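Local coordinates for coproheme decarboxylase (Thermus thermophilus, PDB 1VDH), which catalyses the hydrogen peroxide-dependent decarboxylation of Fe-coproporphyrin III to heme b, the last step of coproporphyrin-dependent heme biosynthesis, at residues 18-23 and 91-96; 24-29 and 71-76; 63-68 and 134-139; 155-160 and 167-172. All blocks are in the same frame, centred on the assembly; numbering follows the deposited sequence.

Contacts 1, 2 and 3 gather in one part of the chain, on neighbouring strands of the antiparallel sheet. Contacts 1 and 2 have centres about 11 Å apart and share the pairing of strands 10-24 and 74-80, with Arg22 O lying 2.9 Å from Asp73 N. Contact 3 joins on through strand 61-67, where Leu75 O lies 2.9 Å from Tyr65 N. Its centre is about 16 Å from that of contact 2. Contact 4 stands apart, with its centre about 31 to 39 Å from those of the other three. It holds His172, the predicted axial ligand of the coproheme iron. Contacts 1 to 3 lie away from the predicted substrate-binding residues.

Contact 1 (18-23 and 91-96); sequences LHDFRL and ARLSRS
Arg22 reaches from strand 18-23 to Ser94 on helix 83-95 and grips its hydroxyl end-on. NH2 and NH1 both donate to Ser94 OG, the NH2 bond being 2.8 Å long and the straighter of the two at 151°. OG lies in the guanidinium plane. Water 1 adds a link, donating to Ser94 O and accepting a weak bond from Arg22 NH1. The charge is met on the strand itself. Arg22 forms a side-on salt bridge with Asp20, with NE 2.8 Å from OD1 and NH2 2.9 Å from OD2, which uses its syn lone pair. A bend at chi2 (-132°) turns the Arg22 guanidinium to both partners. This is a helix packed on a sheet of the dimeric alpha-beta barrel fold, with strand and helix running nearly parallel, 13° apart. The apolar part is Leu93, whose CD2 sits over one guanidinium face, 4.0 Å from Arg22 NH2, and also touches Asp20 OD2. A methionine in place of Arg22 would probably leave the buried Asp20 carboxylate without its main counter-charge.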
loop_
_atom_site.group_PDB
_atom_site.type_symbol
_atom_site.label_atom_id
_atom_site.label_comp_id
_atom_site.label_asym_id
_atom_site.label_seq_id
_atom_site.Cartn_x
_atom_site.Cartn_y
_atom_site.Cartn_z
ATOM N N LEU A 18 21.721 4.718 -11.019
ATOM C CA LEU A 18 20.295 4.921 -11.212
ATOM C C LEU A 18 19.658 3.698 -11.862
ATOM O O LEU A 18 20.089 3.251 -12.930
ATOM C CB LEU A 18 20.001 6.156 -12.070
ATOM C CG LEU A 18 18.514 6.336 -12.426
ATOM C CD1 LEU A 18 17.698 6.621 -11.166
ATOM C CD2 LEU A 18 18.337 7.463 -13.435
ATOM N N HIS A 19 18.683 3.118 -11.172
ATOM C CA HIS A 19 17.927 1.996 -11.712
ATOM C C HIS A 19 16.643 2.644 -12.196
ATOM O O HIS A 19 15.932 3.277 -11.419
ATOM C CB HIS A 19 17.598 0.961 -10.637
ATOM C CG HIS A 19 18.730 0.041 -10.325
ATOM N ND1 HIS A 19 19.780 0.405 -9.509
ATOM C CD2 HIS A 19 18.976 -1.232 -10.712
ATOM C CE1 HIS A 19 20.621 -0.607 -9.405
ATOM N NE2 HIS A 19 20.157 -1.611 -10.126
ATOM N N ASP A 20 16.362 2.507 -13.483
ATOM C CA ASP A 20 15.169 3.098 -14.064
ATOM C C ASP A 20 14.331 1.982 -14.671
ATOM O O ASP A 20 14.626 1.503 -15.769
ATOM C CB ASP A 20 15.583 4.127 -15.133
ATOM C CG ASP A 20 14.409 4.925 -15.698
ATOM O OD1 ASP A 20 13.232 4.533 -15.531
ATOM O OD2 ASP A 20 14.677 5.961 -16.336
ATOM N N PHE A 21 13.314 1.552 -13.928
ATOM C CA PHE A 21 12.404 0.497 -14.370
ATOM C C PHE A 21 11.168 1.091 -15.028
ATOM O O PHE A 21 10.507 1.961 -14.454
ATOM C CB PHE A 21 11.948 -0.363 -13.183
ATOM C CG PHE A 21 13.036 -1.193 -12.574
ATOM C CD1 PHE A 21 13.352 -2.441 -13.102
ATOM C CD2 PHE A 21 13.716 -0.748 -11.444
ATOM C CE1 PHE A 21 14.321 -3.238 -12.514
ATOM C CE2 PHE A 21 14.693 -1.537 -10.846
ATOM C CZ PHE A 21 14.997 -2.785 -11.380
ATOM N N ARG A 22 10.821 0.575 -16.202
ATOM C CA ARG A 22 9.652 1.057 -16.923
ATOM C C ARG A 22 8.832 -0.093 -17.487
ATOM O O ARG A 22 9.345 -1.202 -17.690
ATOM C CB ARG A 22 10.076 1.989 -18.064
ATOM C CG ARG A 22 11.051 3.063 -17.626
ATOM C CD ARG A 22 10.647 4.436 -18.104
ATOM N NE ARG A 22 11.648 5.418 -17.704
ATOM C CZ ARG A 22 11.609 6.707 -18.012
ATOM N NH1 ARG A 22 10.604 7.193 -18.729
ATOM N NH2 ARG A 22 12.591 7.503 -17.616
ATOM N N LEU A 23 7.545 0.173 -17.689
ATOM C CA LEU A 23 6.621 -0.803 -18.253
ATOM C C LEU A 23 6.317 -0.381 -19.683
ATOM O O LEU A 23 6.147 0.808 -19.968
ATOM C CB LEU A 23 5.322 -0.849 -17.448
ATOM C CG LEU A 23 5.362 -1.585 -16.108
ATOM C CD1 LEU A 23 4.104 -1.253 -15.328
ATOM C CD2 LEU A 23 5.482 -3.102 -16.338
ATOM N N ALA A 91 16.326 12.224 -17.851
ATOM C CA ALA A 91 15.480 13.198 -18.534
ATOM C C ALA A 91 15.473 12.931 -20.041
ATOM O O ALA A 91 14.427 12.991 -20.679
ATOM C CB ALA A 91 15.962 14.614 -18.244
ATOM N N ARG A 92 16.643 12.620 -20.593
ATOM C CA ARG A 92 16.772 12.331 -22.022
ATOM C C ARG A 92 15.908 11.142 -22.435
ATOM O O ARG A 92 15.259 11.171 -23.481
ATOM C CB ARG A 92 18.233 12.068 -22.387
ATOM C CG ARG A 92 19.099 13.318 -22.474
ATOM C CD ARG A 92 18.679 14.210 -23.636
ATOM N NE ARG A 92 18.796 13.535 -24.931
ATOM C CZ ARG A 92 19.943 13.328 -25.573
ATOM N NH1 ARG A 92 21.090 13.740 -25.047
ATOM N NH2 ARG A 92 19.947 12.712 -26.748
ATOM N N LEU A 93 15.899 10.095 -21.612
ATOM C CA LEU A 93 15.089 8.917 -21.911
ATOM C C LEU A 93 13.608 9.277 -21.842
ATOM O O LEU A 93 12.833 8.934 -22.736
ATOM C CB LEU A 93 15.398 7.781 -20.927
ATOM C CG LEU A 93 14.604 6.478 -21.088
ATOM C CD1 LEU A 93 14.770 5.905 -22.497
ATOM C CD2 LEU A 93 15.054 5.479 -20.039
ATOM N N SER A 94 13.229 10.005 -20.796
ATOM C CA SER A 94 11.840 10.399 -20.610
ATOM C C SER A 94 11.276 11.293 -21.710
ATOM O O SER A 94 10.080 11.238 -21.993
ATOM C CB SER A 94 11.644 11.044 -19.238
ATOM O OG SER A 94 11.610 10.052 -18.221
ATOM N N ARG A 95 12.122 12.107 -22.336
ATOM C CA ARG A 95 11.633 12.973 -23.408
ATOM C C ARG A 95 11.685 12.326 -24.792
ATOM O O ARG A 95 11.180 12.891 -25.764
ATOM C CB ARG A 95 12.349 14.330 -23.414
ATOM C CG ARG A 95 13.829 14.289 -23.685
ATOM C CD ARG A 95 14.377 15.699 -23.914
ATOM N NE ARG A 95 14.139 16.590 -22.779
ATOM C CZ ARG A 95 15.074 16.985 -21.916
ATOM N NH1 ARG A 95 16.330 16.571 -22.044
ATOM N NH2 ARG A 95 14.750 17.802 -20.920
ATOM N N SER A 96 12.262 11.129 -24.877
ATOM C CA SER A 96 12.354 10.425 -26.156
ATOM C C SER A 96 10.972 9.974 -26.628
ATOM O O SER A 96 10.063 9.778 -25.818
ATOM C CB SER A 96 13.277 9.205 -26.035
ATOM O OG SER A 96 12.662 8.164 -25.289
HETATM O O HOH W 1 8.702 9.708 -19.866
#

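Contact 2 (24-29 and 71-76); sequences LDFARW and KADLLF
The Asp73 carboxylate is brought to Leu24 and Phe26 with CG anti to its own carbonyl carbon, chi1 -66°. Phe26 has the same kind of first torsion (chi1 -79°), which swings its ring back to the carboxylate. Asp73 OD1 is the central atom. It accepts from Leu24 N on its anti lone pair, at 2.8 Å and with a fairly straight angle of 161°. Water 2 donates to the same oxygen at 2.6 Å and also to Leu24 O, so Leu24 N directly, and Leu24 O through the water, are tied to the same carboxylate oxygen. The Phe26 ring meets Asp73 OD1 with its edge, CE1 lying 3.6 Å away. The ring and carboxylate planes are almost perpendicular. Leu24 CD2 covers one face of that ring, 3.8 Å above its centre. An alanine in place of Asp73 would probably leave Leu24 N without this acceptor and water 2 without one of its anchors. Asp25 is the N-cap of helix 26-31, its OD1 accepting from Arg28 N. The contact thus sits where strand 10-24 turns into that helix. Opposite it, Asp73 and Leu74 form a classic beta bulge against Arg22 at the start of strand 74-80. Phe246 of helix 240-246 packs on Leu24, Phe26 and Leu74, and Ser94 of a neighbouring subunit touches Phe26.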
loop_
_atom_site.group_PDB
_atom_site.type_symbol
_atom_site.label_atom_id
_atom_site.label_comp_id
_atom_site.label_asym_id
_atom_site.label_seq_id
_atom_site.Cartn_x
_atom_site.Cartn_y
_atom_site.Cartn_z
ATOM N N LEU A 24 6.251 -1.354 -20.582
ATOM C CA LEU A 24 5.963 -1.071 -21.979
ATOM C C LEU A 24 4.469 -1.164 -22.271
ATOM O O LEU A 24 3.793 -2.097 -21.836
ATOM C CB LEU A 24 6.732 -2.041 -22.882
ATOM C CG LEU A 24 6.441 -1.966 -24.387
ATOM C CD1 LEU A 24 6.967 -0.655 -24.960
ATOM C CD2 LEU A 24 7.079 -3.155 -25.093
ATOM N N ASP A 25 3.939 -0.156 -22.951
ATOM C CA ASP A 25 2.537 -0.183 -23.331
ATOM C C ASP A 25 2.537 -0.986 -24.636
ATOM O O ASP A 25 2.647 -0.419 -25.727
ATOM C CB ASP A 25 2.004 1.236 -23.563
ATOM C CG ASP A 25 0.495 1.270 -23.812
ATOM O OD1 ASP A 25 -0.090 0.237 -24.204
ATOM O OD2 ASP A 25 -0.108 2.344 -23.619
ATOM N N PHE A 26 2.466 -2.310 -24.502
ATOM C CA PHE A 26 2.473 -3.224 -25.646
ATOM C C PHE A 26 1.439 -2.889 -26.714
ATOM O O PHE A 26 1.777 -2.785 -27.892
ATOM C CB PHE A 26 2.272 -4.675 -25.186
ATOM C CG PHE A 26 3.510 -5.316 -24.628
ATOM C CD1 PHE A 26 3.917 -5.061 -23.322
ATOM C CD2 PHE A 26 4.271 -6.180 -25.409
ATOM C CE1 PHE A 26 5.067 -5.657 -22.801
ATOM C CE2 PHE A 26 5.423 -6.781 -24.902
ATOM C CZ PHE A 26 5.824 -6.519 -23.594
ATOM N N ALA A 27 0.187 -2.727 -26.296
ATOM C CA ALA A 27 -0.907 -2.412 -27.207
ATOM C C ALA A 27 -0.624 -1.183 -28.066
ATOM O O ALA A 27 -0.794 -1.226 -29.286
ATOM C CB ALA A 27 -2.202 -2.221 -26.427
ATOM N N ARG A 28 -0.190 -0.095 -27.433
ATOM C CA ARG A 28 0.107 1.137 -28.156
ATOM C C ARG A 28 1.336 1.035 -29.048
ATOM O O ARG A 28 1.325 1.520 -30.176
ATOM C CB ARG A 28 0.276 2.312 -27.194
ATOM C CG ARG A 28 -1.023 3.003 -26.809
ATOM C CD ARG A 28 -0.984 4.474 -27.205
ATOM N NE ARG A 28 0.121 5.194 -26.567
ATOM C CZ ARG A 28 0.789 6.200 -27.126
ATOM N NH1 ARG A 28 1.773 6.788 -26.461
ATOM N NH2 ARG A 28 0.484 6.616 -28.350
ATOM N N TRP A 29 2.392 0.408 -28.542
ATOM C CA TRP A 29 3.621 0.264 -29.310
ATOM C C TRP A 29 3.455 -0.600 -30.557
ATOM O O TRP A 29 3.809 -0.181 -31.659
ATOM C CB TRP A 29 4.741 -0.308 -28.440
ATOM C CG TRP A 29 5.986 -0.608 -29.222
ATOM C CD1 TRP A 29 6.458 -1.841 -29.573
ATOM C CD2 TRP A 29 6.909 0.345 -29.761
ATOM N NE1 TRP A 29 7.619 -1.716 -30.300
ATOM C CE2 TRP A 29 7.920 -0.385 -30.428
ATOM C CE3 TRP A 29 6.982 1.746 -29.744
ATOM C CZ2 TRP A 29 8.995 0.239 -31.070
ATOM C CZ3 TRP A 29 8.055 2.367 -30.385
ATOM C CH2 TRP A 29 9.044 1.611 -31.037
ATOM N N LYS A 71 6.105 -6.220 -12.547
ATOM C CA LYS A 71 6.774 -5.124 -11.859
ATOM C C LYS A 71 7.513 -4.148 -12.767
ATOM O O LYS A 71 7.663 -2.982 -12.424
ATOM C CB LYS A 71 7.699 -5.656 -10.759
ATOM C CG LYS A 71 6.983 -6.515 -9.707
ATOM C CD LYS A 71 7.837 -6.702 -8.458
ATOM C CE LYS A 71 9.203 -7.307 -8.764
ATOM N NZ LYS A 71 9.144 -8.750 -9.120
ATOM N N ALA A 72 7.947 -4.631 -13.928
ATOM C CA ALA A 72 8.661 -3.812 -14.911
ATOM C C ALA A 72 8.921 -4.666 -16.143
ATOM O O ALA A 72 8.944 -5.884 -16.043
ATOM C CB ALA A 72 9.990 -3.323 -14.339
ATOM N N ASP A 73 9.143 -4.022 -17.286
ATOM C CA ASP A 73 9.429 -4.724 -18.540
ATOM C C ASP A 73 10.851 -4.423 -19.004
ATOM O O ASP A 73 11.522 -5.280 -19.564
ATOM C CB ASP A 73 8.443 -4.302 -19.631
ATOM C CG ASP A 73 7.031 -4.737 -19.333
ATOM O OD1 ASP A 73 6.088 -4.019 -19.725
ATOM O OD2 ASP A 73 6.863 -5.807 -18.715
ATOM N N LEU A 74 11.296 -3.191 -18.781
ATOM C CA LEU A 74 12.640 -2.789 -19.165
ATOM C C LEU A 74 13.334 -2.060 -18.025
ATOM O O LEU A 74 12.727 -1.244 -17.328
ATOM C CB LEU A 74 12.602 -1.882 -20.406
ATOM C CG LEU A 74 12.228 -2.487 -21.768
ATOM C CD1 LEU A 74 11.946 -1.368 -22.776
ATOM C CD2 LEU A 74 13.348 -3.388 -22.274
ATOM N N LEU A 75 14.592 -2.418 -17.800
ATOM C CA LEU A 75 15.406 -1.771 -16.784
ATOM C C LEU A 75 16.513 -1.024 -17.509
ATOM O O LEU A 75 17.229 -1.611 -18.323
ATOM C CB LEU A 75 16.059 -2.792 -15.843
ATOM C CG LEU A 75 17.270 -2.255 -15.055
ATOM C CD1 LEU A 75 16.853 -1.088 -14.152
ATOM C CD2 LEU A 75 17.911 -3.366 -14.227
ATOM N N PHE A 76 16.619 0.272 -17.236
ATOM C CA PHE A 76 17.673 1.096 -17.809
ATOM C C PHE A 76 18.588 1.404 -16.633
ATOM O O PHE A 76 18.243 2.195 -15.753
ATOM C CB PHE A 76 17.105 2.385 -18.407
ATOM C CG PHE A 76 16.163 2.153 -19.550
ATOM C CD1 PHE A 76 14.807 1.944 -19.318
ATOM C CD2 PHE A 76 16.631 2.132 -20.859
ATOM C CE1 PHE A 76 13.926 1.716 -20.379
ATOM C CE2 PHE A 76 15.762 1.906 -21.927
ATOM C CZ PHE A 76 14.405 1.697 -21.686
HETATM O O HOH W 2 3.459 -3.711 -19.653
#

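Contact 3 (63-68 and 134-139); sequences GIYQVV and PRVPKS
The Tyr65 ring presents its hydroxyl end to Val136, and the meeting is at the ring edge. Val136 CG1 lies near the ring plane there, 4.2 Å from Tyr65 CZ. Water 3 also lies in the ring plane, on the other side of the hydroxyl, nearer CE1. Water 3 is 2.7 Å from Tyr65 OH and donates to Pro137 O at 2.7 Å, so it bridges the strand to the loop. No direct hydrogen bond joins the two segments. Val136 puts CG1 anti to its backbone N (chi1 176°), and this points the methyl at the strand. The contact lays the irregular connection between strands 102-116 and 141-152 against strand 61-67 of the antiparallel sheet, within the chlorite dismutase-type alpha-beta barrel. Gly63 lets the loop come close. Its CA is 4.1 Å from Val136 CG1, and a beta carbon at this position would probably come too close to that methyl. Ser61 OG accepts from Val136 N and holds the loop backbone nearby. Phe203 of strand 198-204 packs on both Tyr65 and Pro137, while Leu79 of strand 74-80 touches Val136.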
loop_
_atom_site.group_PDB
_atom_site.type_symbol
_atom_site.label_atom_id
_atom_site.label_comp_id
_atom_site.label_asym_id
_atom_site.label_seq_id
_atom_site.Cartn_x
_atom_site.Cartn_y
_atom_site.Cartn_z
ATOM N N GLY A 63 23.438 -0.605 -18.831
ATOM C CA GLY A 63 22.899 -1.889 -19.222
ATOM C C GLY A 63 21.401 -1.762 -19.387
ATOM O O GLY A 63 20.759 -0.989 -18.668
ATOM N N ILE A 64 20.846 -2.453 -20.378
ATOM C CA ILE A 64 19.400 -2.434 -20.611
ATOM C C ILE A 64 18.921 -3.877 -20.519
ATOM O O ILE A 64 19.497 -4.768 -21.151
ATOM C CB ILE A 64 19.033 -1.813 -21.975
ATOM C CG1 ILE A 64 19.458 -0.338 -22.004
ATOM C CG2 ILE A 64 17.526 -1.932 -22.221
ATOM C CD1 ILE A 64 19.158 0.382 -23.314
ATOM N N TYR A 65 17.865 -4.103 -19.741
ATOM C CA TYR A 65 17.362 -5.457 -19.523
ATOM C C TYR A 65 15.878 -5.679 -19.750
ATOM O O TYR A 65 15.068 -4.766 -19.593
ATOM C CB TYR A 65 17.663 -5.883 -18.085
ATOM C CG TYR A 65 19.087 -5.668 -17.650
ATOM C CD1 TYR A 65 19.994 -6.725 -17.633
ATOM C CD2 TYR A 65 19.527 -4.412 -17.236
ATOM C CE1 TYR A 65 21.304 -6.541 -17.217
ATOM C CE2 TYR A 65 20.837 -4.216 -16.819
ATOM C CZ TYR A 65 21.717 -5.288 -16.811
ATOM O OH TYR A 65 23.008 -5.109 -16.386
ATOM N N GLN A 66 15.535 -6.913 -20.118
ATOM C CA GLN A 66 14.145 -7.311 -20.298
ATOM C C GLN A 66 13.805 -7.935 -18.951
ATOM O O GLN A 66 14.377 -8.957 -18.576
ATOM C CB GLN A 66 14.000 -8.355 -21.406
ATOM C CG GLN A 66 12.552 -8.795 -21.621
ATOM C CD GLN A 66 12.383 -9.765 -22.777
ATOM O OE1 GLN A 66 11.359 -10.450 -22.887
ATOM N NE2 GLN A 66 13.378 -9.821 -23.653
ATOM N N VAL A 67 12.884 -7.311 -18.226
ATOM C CA VAL A 67 12.505 -7.770 -16.893
ATOM C C VAL A 67 11.243 -8.632 -16.884
ATOM O O VAL A 67 10.220 -8.253 -17.441
ATOM C CB VAL A 67 12.317 -6.553 -15.942
ATOM C CG1 VAL A 67 12.053 -7.016 -14.507
ATOM C CG2 VAL A 67 13.549 -5.658 -15.984
ATOM N N VAL A 68 11.317 -9.785 -16.224
ATOM C CA VAL A 68 10.173 -10.691 -16.140
ATOM C C VAL A 68 9.121 -10.190 -15.148
ATOM O O VAL A 68 9.455 -9.535 -14.157
ATOM C CB VAL A 68 10.624 -12.125 -15.708
ATOM C CG1 VAL A 68 11.193 -12.111 -14.283
ATOM C CG2 VAL A 68 9.466 -13.110 -15.817
ATOM N N PRO A 134 32.457 0.037 -10.987
ATOM C CA PRO A 134 32.110 -1.228 -11.640
ATOM C C PRO A 134 31.399 -1.082 -12.980
ATOM O O PRO A 134 30.441 -0.316 -13.115
ATOM C CB PRO A 134 31.210 -1.901 -10.604
ATOM C CG PRO A 134 30.442 -0.732 -10.043
ATOM C CD PRO A 134 31.531 0.324 -9.871
ATOM N N ARG A 135 31.899 -1.799 -13.979
ATOM C CA ARG A 135 31.289 -1.787 -15.302
ATOM C C ARG A 135 30.229 -2.868 -15.343
ATOM O O ARG A 135 30.427 -3.957 -14.808
ATOM C CB ARG A 135 32.326 -2.059 -16.396
ATOM C CG ARG A 135 32.994 -0.819 -16.959
ATOM C CD ARG A 135 33.867 -0.117 -15.929
ATOM N NE ARG A 135 34.672 0.933 -16.549
ATOM C CZ ARG A 135 35.571 1.673 -15.906
ATOM N NH1 ARG A 135 36.257 2.598 -16.569
ATOM N NH2 ARG A 135 35.766 1.510 -14.603
ATOM N N VAL A 136 29.098 -2.555 -15.967
ATOM C CA VAL A 136 27.994 -3.499 -16.096
ATOM C C VAL A 136 28.346 -4.552 -17.155
ATOM O O VAL A 136 28.680 -4.203 -18.288
ATOM C CB VAL A 136 26.706 -2.760 -16.529
ATOM C CG1 VAL A 136 25.587 -3.738 -16.751
ATOM C CG2 VAL A 136 26.315 -1.728 -15.484
ATOM N N PRO A 137 28.300 -5.850 -16.793
ATOM C CA PRO A 137 28.621 -6.916 -17.751
ATOM C C PRO A 137 27.669 -6.927 -18.949
ATOM O O PRO A 137 26.498 -6.550 -18.835
ATOM C CB PRO A 137 28.548 -8.191 -16.897
ATOM C CG PRO A 137 27.648 -7.819 -15.766
ATOM C CD PRO A 137 28.048 -6.406 -15.450
ATOM N N LYS A 138 28.183 -7.343 -20.103
ATOM C CA LYS A 138 27.403 -7.329 -21.336
ATOM C C LYS A 138 26.767 -8.637 -21.794
ATOM O O LYS A 138 26.624 -8.873 -22.992
ATOM C CB LYS A 138 28.249 -6.740 -22.466
ATOM C CG LYS A 138 28.924 -5.426 -22.099
ATOM C CD LYS A 138 27.904 -4.351 -21.775
ATOM C CE LYS A 138 28.585 -3.066 -21.355
ATOM N NZ LYS A 138 27.597 -1.988 -21.107
ATOM N N SER A 139 26.348 -9.459 -20.843
ATOM C CA SER A 139 25.698 -10.727 -21.150
ATOM C C SER A 139 25.064 -11.242 -19.871
ATOM O O SER A 139 25.274 -10.680 -18.798
ATOM C CB SER A 139 26.720 -11.753 -21.660
ATOM O OG SER A 139 27.677 -12.068 -20.661
HETATM O O HOH W 3 24.540 -7.220 -17.117
#

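Contact 4 (155-160 and 167-172); sequences DNWYML and SLMKAH
Leu160 N donates to Trp157 O at 3.2 Å, closing a 3-10 turn; both side chains meet helix 162-177. Met159 N bonds to Asn156 O in the turn before it. Across to the helix the contact is apolar. Trp157 keeps CG anti to its backbone N (chi1 175°), and the benzo end of the indole does the touching. Trp157 CZ3 lies 3.7 Å from Leu168 CD1, and the two side chains lie alongside, running opposite ways. Trp157 CH2 meets Met169 CG at 3.9 Å, at the ring edge, near its plane. Met169 folds back at chi2 and chi3, setting Met169 SD 5.0 Å from the centroid of the Trp157 six-membered ring, an oblique Met-aromatic contact 60° off the normal. The helix carries His172, predicted to be the axial ligand of the coproheme iron, one turn beyond Leu168. The packing joins what is probably the proximal helix of the coproheme pocket to the turn after strand 155-156. Leu160 CD1 completes the patch, 3.8 Å from Leu168 CD1, the leucines crossing at about a right angle. Tyr226 of helix 221-226 packs on Trp157, Leu160 and Leu168. Lys149, a predicted substrate-binding residue, makes a cation-pi contact with Trp157.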
loop_
_atom_site.group_PDB
_atom_site.type_symbol
_atom_site.label_atom_id
_atom_site.label_comp_id
_atom_site.label_asym_id
_atom_site.label_seq_id
_atom_site.Cartn_x
_atom_site.Cartn_y
_atom_site.Cartn_z
ATOM N N ASP A 155 16.936 -7.347 17.563
ATOM C CA ASP A 155 17.651 -7.404 16.295
ATOM C C ASP A 155 17.870 -5.975 15.806
ATOM O O ASP A 155 17.161 -5.499 14.918
ATOM C CB ASP A 155 16.850 -8.188 15.247
ATOM C CG ASP A 155 16.580 -9.627 15.657
ATOM O OD1 ASP A 155 15.609 -10.206 15.131
ATOM O OD2 ASP A 155 17.336 -10.185 16.480
ATOM N N ASN A 156 18.806 -5.273 16.436
ATOM C CA ASN A 156 19.107 -3.904 16.047
ATOM C C ASN A 156 20.560 -3.810 15.606
ATOM O O ASN A 156 21.474 -3.678 16.423
ATOM C CB ASN A 156 18.814 -2.922 17.186
ATOM C CG ASN A 156 18.748 -1.476 16.705
ATOM O OD1 ASN A 156 17.800 -0.750 17.003
ATOM N ND2 ASN A 156 19.746 -1.064 15.941
ATOM N N TRP A 157 20.755 -3.870 14.294
ATOM C CA TRP A 157 22.077 -3.815 13.687
ATOM C C TRP A 157 22.888 -2.579 14.071
ATOM O O TRP A 157 24.070 -2.677 14.410
ATOM C CB TRP A 157 21.934 -3.880 12.163
ATOM C CG TRP A 157 23.220 -3.702 11.413
ATOM C CD1 TRP A 157 23.670 -2.559 10.816
ATOM C CD2 TRP A 157 24.202 -4.708 11.145
ATOM N NE1 TRP A 157 24.866 -2.793 10.188
ATOM C CE2 TRP A 157 25.216 -4.105 10.371
ATOM C CE3 TRP A 157 24.321 -6.062 11.481
ATOM C CZ2 TRP A 157 26.337 -4.812 9.921
ATOM C CZ3 TRP A 157 25.437 -6.767 11.032
ATOM C CH2 TRP A 157 26.429 -6.138 10.260
ATOM N N TYR A 158 22.242 -1.420 14.010
ATOM C CA TYR A 158 22.899 -0.157 14.309
ATOM C C TYR A 158 23.334 0.061 15.757
ATOM O O TYR A 158 24.148 0.942 16.030
ATOM C CB TYR A 158 22.045 1.008 13.801
ATOM C CG TYR A 158 21.998 1.079 12.292
ATOM C CD1 TYR A 158 22.957 1.799 11.579
ATOM C CD2 TYR A 158 21.007 0.408 11.570
ATOM C CE1 TYR A 158 22.935 1.849 10.179
ATOM C CE2 TYR A 158 20.974 0.454 10.177
ATOM C CZ TYR A 158 21.941 1.176 9.486
ATOM O OH TYR A 158 21.910 1.229 8.106
ATOM N N MET A 159 22.807 -0.745 16.678
ATOM C CA MET A 159 23.178 -0.636 18.088
ATOM C C MET A 159 24.322 -1.585 18.455
ATOM O O MET A 159 24.921 -1.465 19.522
ATOM C CB MET A 159 21.973 -0.913 18.989
ATOM C CG MET A 159 20.984 0.236 19.086
ATOM S SD MET A 159 21.745 1.746 19.742
ATOM C CE MET A 159 21.914 1.298 21.484
ATOM N N LEU A 160 24.630 -2.517 17.558
ATOM C CA LEU A 160 25.694 -3.492 17.792
ATOM C C LEU A 160 27.082 -2.869 17.806
ATOM O O LEU A 160 27.298 -1.803 17.230
ATOM C CB LEU A 160 25.688 -4.559 16.694
ATOM C CG LEU A 160 24.543 -5.561 16.589
ATOM C CD1 LEU A 160 24.746 -6.388 15.331
ATOM C CD2 LEU A 160 24.509 -6.449 17.831
ATOM N N SER A 167 32.285 -9.445 12.644
ATOM C CA SER A 167 32.234 -10.907 12.621
ATOM C C SER A 167 31.037 -11.405 11.809
ATOM O O SER A 167 31.128 -12.423 11.120
ATOM C CB SER A 167 32.208 -11.489 14.039
ATOM O OG SER A 167 31.055 -11.077 14.747
ATOM N N LEU A 168 29.933 -10.662 11.866
ATOM C CA LEU A 168 28.724 -11.016 11.129
ATOM C C LEU A 168 28.935 -10.864 9.622
ATOM O O LEU A 168 28.486 -11.704 8.838
ATOM C CB LEU A 168 27.545 -10.158 11.604
ATOM C CG LEU A 168 27.019 -10.504 13.003
ATOM C CD1 LEU A 168 26.049 -9.445 13.491
ATOM C CD2 LEU A 168 26.363 -11.874 12.976
ATOM N N MET A 169 29.646 -9.810 9.224
ATOM C CA MET A 169 29.931 -9.560 7.811
ATOM C C MET A 169 30.978 -10.526 7.260
ATOM O O MET A 169 30.951 -10.876 6.077
ATOM C CB MET A 169 30.394 -8.115 7.591
ATOM C CG MET A 169 29.305 -7.070 7.800
ATOM S SD MET A 169 27.839 -7.349 6.768
ATOM C CE MET A 169 28.534 -7.077 5.108
ATOM N N LYS A 170 31.900 -10.958 8.118
ATOM C CA LYS A 170 32.942 -11.889 7.696
ATOM C C LYS A 170 32.313 -13.215 7.262
ATOM O O LYS A 170 32.647 -13.750 6.203
ATOM C CB LYS A 170 33.969 -12.108 8.814
ATOM C CG LYS A 170 35.213 -12.860 8.357
ATOM C CD LYS A 170 36.300 -12.871 9.422
ATOM C CE LYS A 170 37.554 -13.579 8.911
ATOM N NZ LYS A 170 38.674 -13.524 9.896
ATOM N N ALA A 171 31.366 -13.707 8.059
ATOM C CA ALA A 171 30.669 -14.959 7.764
ATOM C C ALA A 171 29.868 -14.833 6.471
ATOM O O ALA A 171 29.764 -15.786 5.695
ATOM C CB ALA A 171 29.747 -15.326 8.920
ATOM N N HIS A 172 29.299 -13.650 6.253
ATOM C CA HIS A 172 28.517 -13.354 5.058
ATOM C C HIS A 172 29.433 -13.432 3.837
ATOM O O HIS A 172 29.107 -14.089 2.841
ATOM C CB HIS A 172 27.910 -11.951 5.175
ATOM C CG HIS A 172 26.966 -11.602 4.067
ATOM N ND1 HIS A 172 25.734 -12.203 3.921
ATOM C CD2 HIS A 172 27.068 -10.703 3.060
ATOM C CE1 HIS A 172 25.117 -11.687 2.874
ATOM N NE2 HIS A 172 25.905 -10.776 2.332
#